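Local structure of uncharacterized conserved protein (Staphylococcus epidermidis, 3FRM) at residues P34-Y37 against A38-T41; L87-I90 against R91-F95; L133-Y136 against D137-R141; V151-H154 against I155-S158. The protein is of unknown function but combines two regions related to GNAT acetyltransferases, and so may transfer acetyl groups from acetyl-coenzyme A. All coordinates share one frame; numbering follows the deposited sequence.

Contact 1 (P34-Y37 against A38-T41); sequences PLKY and ASNT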
# COMPACT_ATOMS: atom_id res chain seq x y z
N PRO A 34 -27.34 10.32 4.62
CA PRO A 34 -27.21 8.99 5.22
C PRO A 34 -26.39 8.01 4.36
O PRO A 34 -26.00 6.95 4.85
CB PRO A 34 -28.65 8.54 5.38
CG PRO A 34 -29.37 9.24 4.20
CD PRO A 34 -28.67 10.56 4.03
N LEU A 35 -26.09 8.39 3.13
CA LEU A 35 -25.34 7.54 2.24
C LEU A 35 -23.83 7.67 2.31
O LEU A 35 -23.17 6.82 1.74
CB LEU A 35 -25.82 7.71 0.79
CG LEU A 35 -27.24 7.23 0.42
CD1 LEU A 35 -27.60 5.87 1.03
CD2 LEU A 35 -28.29 8.26 0.77
N LYS A 36 -23.28 8.69 2.99
CA LYS A 36 -21.80 8.80 3.21
C LYS A 36 -21.31 7.80 4.26
O LYS A 36 -21.59 7.98 5.45
CB LYS A 36 -21.33 10.20 3.62
CG LYS A 36 -21.48 11.23 2.51
CD LYS A 36 -20.98 12.65 2.85
CE LYS A 36 -19.46 12.73 3.15
NZ LYS A 36 -18.68 12.05 2.08
N TYR A 37 -20.56 6.78 3.84
CA TYR A 37 -20.10 5.75 4.77
C TYR A 37 -19.19 6.29 5.86
O TYR A 37 -19.32 5.86 6.99
CB TYR A 37 -19.37 4.62 4.05
CG TYR A 37 -20.22 3.89 3.06
CD1 TYR A 37 -21.58 3.91 3.15
CD2 TYR A 37 -19.65 3.14 2.03
CE1 TYR A 37 -22.38 3.24 2.24
CE2 TYR A 37 -20.44 2.41 1.13
CZ TYR A 37 -21.79 2.49 1.24
OH TYR A 37 -22.59 1.79 0.36
N ALA A 38 -18.28 7.23 5.55
CA ALA A 38 -17.35 7.77 6.56
C ALA A 38 -17.95 8.70 7.67
O ALA A 38 -17.27 8.96 8.70
CB ALA A 38 -16.08 8.49 5.88
N SER A 39 -19.16 9.23 7.43
CA SER A 39 -19.85 10.09 8.38
C SER A 39 -20.88 9.29 9.20
O SER A 39 -21.52 9.86 10.08
CB SER A 39 -20.61 11.19 7.63
OG SER A 39 -19.88 11.63 6.51
N ASN A 40 -21.07 8.01 8.90
CA ASN A 40 -22.05 7.20 9.59
C ASN A 40 -21.44 5.90 10.13
O ASN A 40 -21.40 4.86 9.47
CB ASN A 40 -23.28 6.96 8.71
CG ASN A 40 -24.02 8.28 8.29
OD1 ASN A 40 -24.81 8.83 9.07
ND2 ASN A 40 -23.81 8.74 7.05
N THR A 41 -20.96 5.93 11.36
CA THR A 41 -20.12 4.83 11.79
C THR A 41 -19.93 4.86 13.31
O THR A 41 -20.15 5.87 13.96
CB THR A 41 -18.74 4.90 11.03
OG1 THR A 41 -18.07 3.62 11.09
CG2 THR A 41 -17.84 6.02 11.56
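The carboxamide of Asn40 is turned so that Lys36 O lies close to its plane, and ND2 reaches that oxygen at 2.8 Å with an N-H...O angle of 158°. From the carbonyl side the approach is less regular, the nitrogen standing 27° off the carbonyl plane of Lys36. The same ND2 also bonds to Gln33 O, while OD1 accepts from Leu30 N and Gln67 NE2, so both ends of the amide are gripped and its rotation is fixed. The Tyr37 ring leaves the turn and meets His71 and Tyr147 obliquely and Phe143 edge-to-face. The backbone beneath folds into two overlapping i to i+3 turns, both weakly closed, Ser39 N to Lys36 O at 3.4 Å and Asn40 N to Tyr37 O at 3.4 Å. This turn lies between strands 25-29 and 41-44 of a region grouped with the acetyltransferase superfamily, and the buried Asn40 ties it to the loop between helix 50-66 and strand 72-75, through Gln67 and His71. Lys36 bends at chi3 and chi4, its chain curling past the Ser39 hydroxyl: OG is 3.5 Å from Lys36 CB and 3.6 Å from Lys36 CE. The same chain also rests against Met150, Val151 and His154 of helix 145-158. At the start of strand 41-44 the Thr41 and Ser73 hydroxyls, OG1 and OG, share a hydrogen bond.

Contact 2 (L87-I90 against R91-F95); sequences LEKI and RELGF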
# COMPACT_ATOMS: atom_id res chain seq x y z
N LEU A 87 -13.12 -11.96 14.73
CA LEU A 87 -12.79 -11.93 13.31
C LEU A 87 -13.68 -12.92 12.61
O LEU A 87 -14.26 -12.62 11.57
CB LEU A 87 -11.35 -12.32 13.05
CG LEU A 87 -10.31 -11.20 13.22
CD1 LEU A 87 -8.88 -11.82 13.19
CD2 LEU A 87 -10.48 -10.08 12.18
N GLU A 88 -13.78 -14.11 13.20
CA GLU A 88 -14.49 -15.18 12.59
C GLU A 88 -15.94 -14.79 12.38
O GLU A 88 -16.49 -15.01 11.30
CB GLU A 88 -14.38 -16.43 13.45
CG GLU A 88 -14.70 -17.63 12.65
CD GLU A 88 -15.30 -18.74 13.50
OE1 GLU A 88 -15.65 -19.83 12.95
OE2 GLU A 88 -15.39 -18.54 14.73
N LYS A 89 -16.55 -14.16 13.36
CA LYS A 89 -17.89 -13.68 13.18
C LYS A 89 -18.01 -12.61 12.06
O LYS A 89 -18.96 -12.64 11.23
CB LYS A 89 -18.40 -13.09 14.48
CG LYS A 89 -19.86 -12.71 14.40
CD LYS A 89 -20.74 -13.79 14.99
CE LYS A 89 -20.68 -15.05 14.22
NZ LYS A 89 -21.12 -16.12 15.13
N ILE A 90 -17.04 -11.68 12.09
CA ILE A 90 -16.96 -10.61 11.14
C ILE A 90 -16.96 -11.13 9.73
O ILE A 90 -17.74 -10.66 8.89
CB ILE A 90 -15.70 -9.68 11.38
CG1 ILE A 90 -15.94 -8.76 12.57
CG2 ILE A 90 -15.45 -8.79 10.19
CD1 ILE A 90 -14.68 -8.21 13.19
N ARG A 91 -16.08 -12.09 9.44
CA ARG A 91 -16.11 -12.75 8.13
C ARG A 91 -17.46 -13.39 7.85
O ARG A 91 -18.00 -13.18 6.80
CB ARG A 91 -14.97 -13.76 7.96
CG ARG A 91 -13.77 -13.15 7.23
CD ARG A 91 -12.44 -13.58 7.84
NE ARG A 91 -12.58 -14.92 8.40
CZ ARG A 91 -11.97 -15.35 9.50
NH1 ARG A 91 -11.16 -14.51 10.16
NH2 ARG A 91 -12.19 -16.59 9.95
N GLU A 92 -18.03 -14.12 8.79
CA GLU A 92 -19.33 -14.85 8.56
C GLU A 92 -20.48 -13.92 8.27
O GLU A 92 -21.44 -14.30 7.60
CB GLU A 92 -19.66 -15.74 9.77
CG GLU A 92 -20.99 -16.45 9.75
CD GLU A 92 -21.43 -16.95 11.14
OE1 GLU A 92 -22.65 -16.98 11.40
OE2 GLU A 92 -20.56 -17.29 11.99
N LEU A 93 -20.43 -12.69 8.76
CA LEU A 93 -21.53 -11.78 8.51
C LEU A 93 -21.31 -10.93 7.21
O LEU A 93 -22.10 -10.04 6.88
CB LEU A 93 -21.80 -10.93 9.76
CG LEU A 93 -22.39 -11.71 10.96
CD1 LEU A 93 -22.59 -10.73 12.07
CD2 LEU A 93 -23.76 -12.44 10.65
N GLY A 94 -20.25 -11.25 6.48
CA GLY A 94 -20.01 -10.68 5.20
C GLY A 94 -19.49 -9.25 5.25
O GLY A 94 -19.95 -8.41 4.43
N PHE A 95 -18.60 -8.94 6.20
CA PHE A 95 -17.95 -7.61 6.28
C PHE A 95 -16.66 -7.62 5.50
O PHE A 95 -16.06 -8.66 5.36
CB PHE A 95 -17.59 -7.23 7.74
CG PHE A 95 -18.73 -6.64 8.52
CD1 PHE A 95 -18.81 -5.27 8.71
CD2 PHE A 95 -19.77 -7.46 9.00
CE1 PHE A 95 -19.90 -4.70 9.39
CE2 PHE A 95 -20.89 -6.91 9.70
CZ PHE A 95 -20.95 -5.53 9.91
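Helix 84-92 ends here in a Schellman motif: Leu93 N still bonds to Lys89 O at 2.9 Å, then Gly94 at positive phi (76°) turns the chain so that Gly94 N meets Arg91 O and Phe95 N reaches Ile90 O in a weak 3.3 Å bond. The apolar contact that commonly accompanies this cap is present, Ile90 CG2 touching Phe95 CB at 3.6 Å with the two side chains crossing at about a right angle. Ile90 O lies at the edge of the phenylalanine ring, near its plane. One turn back, Arg91 bends at chi2 and chi3 and folds its guanidinium against the helix, one face over Glu88 CA and the carbonyl of Leu87. Of its terminal nitrogens, NH1 lies 3.6 Å from Leu87 CB and NH2 3.8 Å from Glu88 CG. Lys89 and Glu92 run side by side in the same direction and close a salt bridge, NZ of Lys89 to OE2 of Glu92 at 3.4 Å. Lys89 CG also borders Leu93 CD1. Trp53 of helix 50-66 covers Lys89, Ile90 and Leu93 and meets the Phe95 ring edge-to-face; Phe95 further packs on strands 72-75 and 241-251, Ile90 and Leu87 on Ile97 of strand 96-105, while Arg91 packs on Glu198 and Leu87 on Gln200 of the second subunit.

Contact 3 (L133-Y136 against D137-R141); sequences LHVY and DAFAR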
# COMPACT_ATOMS: atom_id res chain seq x y z
N LEU A 133 -13.35 19.80 -8.54
CA LEU A 133 -14.21 18.62 -8.75
C LEU A 133 -13.83 17.85 -9.99
O LEU A 133 -13.91 16.62 -10.03
CB LEU A 133 -15.65 19.03 -8.83
CG LEU A 133 -16.14 19.59 -7.51
CD1 LEU A 133 -17.55 20.14 -7.79
CD2 LEU A 133 -16.12 18.49 -6.42
N HIS A 134 -13.33 18.57 -10.97
CA HIS A 134 -12.82 17.96 -12.15
C HIS A 134 -11.71 16.95 -11.87
O HIS A 134 -11.69 15.87 -12.45
CB HIS A 134 -12.31 19.02 -13.11
CG HIS A 134 -11.72 18.45 -14.34
ND1 HIS A 134 -10.35 18.34 -14.53
CD2 HIS A 134 -12.30 17.90 -15.43
CE1 HIS A 134 -10.12 17.76 -15.69
NE2 HIS A 134 -11.29 17.48 -16.26
N VAL A 135 -10.79 17.29 -10.98
CA VAL A 135 -9.72 16.37 -10.65
C VAL A 135 -10.31 15.22 -9.84
O VAL A 135 -10.01 14.02 -10.04
CB VAL A 135 -8.62 17.07 -9.83
CG1 VAL A 135 -7.57 16.02 -9.33
CG2 VAL A 135 -7.99 18.22 -10.63
N TYR A 136 -11.15 15.60 -8.90
CA TYR A 136 -11.84 14.67 -8.06
C TYR A 136 -12.48 13.53 -8.87
O TYR A 136 -12.33 12.36 -8.50
CB TYR A 136 -12.87 15.42 -7.21
CG TYR A 136 -13.47 14.50 -6.23
CD1 TYR A 136 -12.78 14.13 -5.06
CD2 TYR A 136 -14.71 13.95 -6.49
CE1 TYR A 136 -13.35 13.20 -4.17
CE2 TYR A 136 -15.29 13.06 -5.62
CZ TYR A 136 -14.61 12.68 -4.47
OH TYR A 136 -15.25 11.77 -3.66
N ASP A 137 -13.08 13.89 -10.00
CA ASP A 137 -13.76 12.99 -10.95
C ASP A 137 -12.94 11.86 -11.50
O ASP A 137 -13.49 10.82 -11.86
CB ASP A 137 -14.27 13.79 -12.16
CG ASP A 137 -15.74 13.91 -12.15
OD1 ASP A 137 -16.41 13.86 -13.22
OD2 ASP A 137 -16.26 14.02 -11.02
N ALA A 138 -11.63 12.08 -11.56
CA ALA A 138 -10.62 11.12 -12.01
C ALA A 138 -10.27 10.07 -11.00
O ALA A 138 -9.70 9.07 -11.39
CB ALA A 138 -9.37 11.85 -12.39
N PHE A 139 -10.58 10.29 -9.73
CA PHE A 139 -10.19 9.38 -8.64
C PHE A 139 -10.86 8.01 -8.67
O PHE A 139 -12.01 7.86 -9.12
CB PHE A 139 -10.61 9.98 -7.30
CG PHE A 139 -9.69 11.03 -6.79
CD1 PHE A 139 -9.00 11.88 -7.66
CD2 PHE A 139 -9.55 11.20 -5.40
CE1 PHE A 139 -8.12 12.87 -7.16
CE2 PHE A 139 -8.71 12.18 -4.87
CZ PHE A 139 -7.99 13.02 -5.75
N ALA A 140 -10.18 7.00 -8.13
CA ALA A 140 -10.78 5.67 -7.97
C ALA A 140 -12.19 5.82 -7.40
O ALA A 140 -12.48 6.73 -6.61
CB ALA A 140 -9.90 4.79 -7.04
N ARG A 141 -13.10 4.94 -7.81
CA ARG A 141 -14.44 4.98 -7.25
C ARG A 141 -14.80 3.64 -6.65
O ARG A 141 -15.48 2.82 -7.29
CB ARG A 141 -15.42 5.41 -8.30
CG ARG A 141 -15.18 6.80 -8.81
CD ARG A 141 -16.20 7.15 -9.86
NE ARG A 141 -15.85 8.40 -10.49
CZ ARG A 141 -16.57 9.02 -11.43
NH1 ARG A 141 -17.78 8.52 -11.87
NH2 ARG A 141 -16.08 10.17 -11.93
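Phe139 packs against the last turn of helix 129-136, one face of its ring covering Tyr136 CA and its CE1 meeting Val135 CG1 at 3.9 Å. Placing CG beside the backbone N (chi1 -80°) aims the ring at this apolar patch. The Tyr136 and Phe139 rings lie obliquely, centroids 5.5 Å apart and planes 35° apart, and Ile178 of strand 174-183 packs on both as well as on Val135. Backbone bonds close this compact side: Phe139 N to Tyr136 O at 3.0 Å and Ala138 N to Val135 O at 2.9 Å, each donor standing well above the carbonyl plane. The other side is looser. Arg141 NH2 reaches back to Asp137 O at 2.7 Å on a lone pair in the carbonyl plane, yet its ion pair with Asp137 OD1 is long, 3.9 Å, and its NH1 is engaged in a salt bridge with Asp145. The end of the helix, closed by a type I beta turn from Tyr136 to Phe139, leads into the link between helices 129-136 and 145-158, which follow strand 120-123, probably the first strand of the C-terminal GNAT domain.

Contact 4 (V151-H154 against I155-S158); sequences VKQH and IYSS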
# COMPACT_ATOMS: atom_id res chain seq x y z
N VAL A 151 -21.05 12.29 -3.37
CA VAL A 151 -20.01 12.96 -2.61
C VAL A 151 -19.64 14.28 -3.30
O VAL A 151 -19.43 15.27 -2.63
CB VAL A 151 -18.79 12.04 -2.37
CG1 VAL A 151 -17.61 12.84 -1.85
CG2 VAL A 151 -19.16 10.92 -1.37
N LYS A 152 -19.63 14.30 -4.63
CA LYS A 152 -19.42 15.54 -5.38
C LYS A 152 -20.42 16.61 -5.02
O LYS A 152 -20.06 17.71 -4.68
CB LYS A 152 -19.49 15.30 -6.88
CG LYS A 152 -18.13 15.08 -7.54
CD LYS A 152 -18.28 14.78 -9.03
CE LYS A 152 -18.78 15.99 -9.82
NZ LYS A 152 -19.54 15.64 -11.08
N GLN A 153 -21.68 16.26 -5.07
CA GLN A 153 -22.76 17.17 -4.70
C GLN A 153 -22.57 17.71 -3.28
O GLN A 153 -22.78 18.85 -3.00
CB GLN A 153 -24.12 16.45 -4.85
CG GLN A 153 -24.80 16.71 -6.19
CD GLN A 153 -25.54 18.07 -6.21
OE1 GLN A 153 -24.99 19.09 -5.78
NE2 GLN A 153 -26.79 18.06 -6.69
N HIS A 154 -22.16 16.87 -2.38
CA HIS A 154 -21.96 17.29 -0.99
C HIS A 154 -20.85 18.36 -0.84
O HIS A 154 -21.09 19.41 -0.26
CB HIS A 154 -21.73 16.05 -0.14
CG HIS A 154 -21.45 16.34 1.30
ND1 HIS A 154 -22.31 17.08 2.09
CD2 HIS A 154 -20.43 15.95 2.10
CE1 HIS A 154 -21.82 17.14 3.32
NE2 HIS A 154 -20.69 16.46 3.35
N ILE A 155 -19.68 18.10 -1.41
CA ILE A 155 -18.58 19.08 -1.47
C ILE A 155 -18.98 20.39 -2.16
O ILE A 155 -18.65 21.52 -1.70
CB ILE A 155 -17.38 18.53 -2.25
CG1 ILE A 155 -16.97 17.16 -1.74
CG2 ILE A 155 -16.20 19.51 -2.21
CD1 ILE A 155 -15.74 16.62 -2.46
N TYR A 156 -19.67 20.24 -3.28
CA TYR A 156 -20.08 21.39 -4.06
C TYR A 156 -21.09 22.26 -3.33
O TYR A 156 -21.39 23.34 -3.76
CB TYR A 156 -20.68 20.95 -5.40
CG TYR A 156 -21.14 22.11 -6.25
CD1 TYR A 156 -20.22 22.99 -6.81
CD2 TYR A 156 -22.52 22.34 -6.49
CE1 TYR A 156 -20.64 24.08 -7.62
CE2 TYR A 156 -22.95 23.43 -7.31
CZ TYR A 156 -22.01 24.29 -7.85
OH TYR A 156 -22.38 25.36 -8.61
N SER A 157 -21.68 21.78 -2.24
CA SER A 157 -22.66 22.65 -1.59
C SER A 157 -22.29 22.91 -0.16
O SER A 157 -23.02 23.58 0.56
CB SER A 157 -24.05 22.02 -1.67
OG SER A 157 -24.16 21.08 -0.64
N SER A 158 -21.15 22.38 0.29
CA SER A 158 -20.74 22.61 1.64
C SER A 158 -19.34 23.18 1.69
O SER A 158 -18.79 23.29 2.77
CB SER A 158 -20.84 21.32 2.46
OG SER A 158 -19.91 20.36 2.01
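His154 spreads its imidazole beneath Ser158 OG, which stands 4.0 Å above the ring plane and over its centre. Both lie on the segment 151-158, in the helix that starts at 145, probably the second helix of a GNAT fold, between strands 120-123 and 165-171. The serine oxygen sits between the backbone N and the carbonyl carbon (chi1 66°), a setting that turns it back along the helix to donate to His154 O at 2.7 Å. Ser157 N bonds to the same oxygen at 3.1 Å, but from the opposite face of the carbonyl plane, so one acceptor serves a side chain and a backbone group. Earlier in the helix the pattern is regular, with Ile155 N to Val151 O at 3.1 Å, almost straight, and Tyr156 N to Lys152 O at 2.9 Å. The buried Ile155 lays CG1 over Val151 O, its CD1 bordering Val151 CG1 at 4.3 Å, and Tyr132 of helix 129-136 packs against it. Just beyond Ser158 come Tyr159, Asn160, Asp162 and Ile164, which bind a sodium ion; the Ser158 side chain is about 8 Å from that ion and is not one of its ligands. On the exposed flank Gln153 bends at chi2 and crosses Tyr156 obliquely, amide and ring planes 49° apart, with Gln153 OE1 at the ring edge, 4.1 Å from Tyr156 CD2.

How the contacts relate
The four contacts follow one another along the chain without nesting or crossing. Contact 1 turns the loop between strands 25-29 and 41-44, and contact 2 caps helix 84-92 just before strand 96-105; both lie in the N-terminal acetyltransferase-like region, with centres 20 Å apart. Contact 3 then closes helix 129-136, and contact 4 lies on the next helix, 145-158. These last two touch directly, Tyr136 OH lying 3.2 Å from Val151 CG1, so the consecutive helices pack together. Contact 4 also joins the two halves, since Lys36 CD of contact 1 meets His154 CD2 at 3.4 Å. Contact 2 touches none of the others; its nearest atoms are about 9 Å from contact 1.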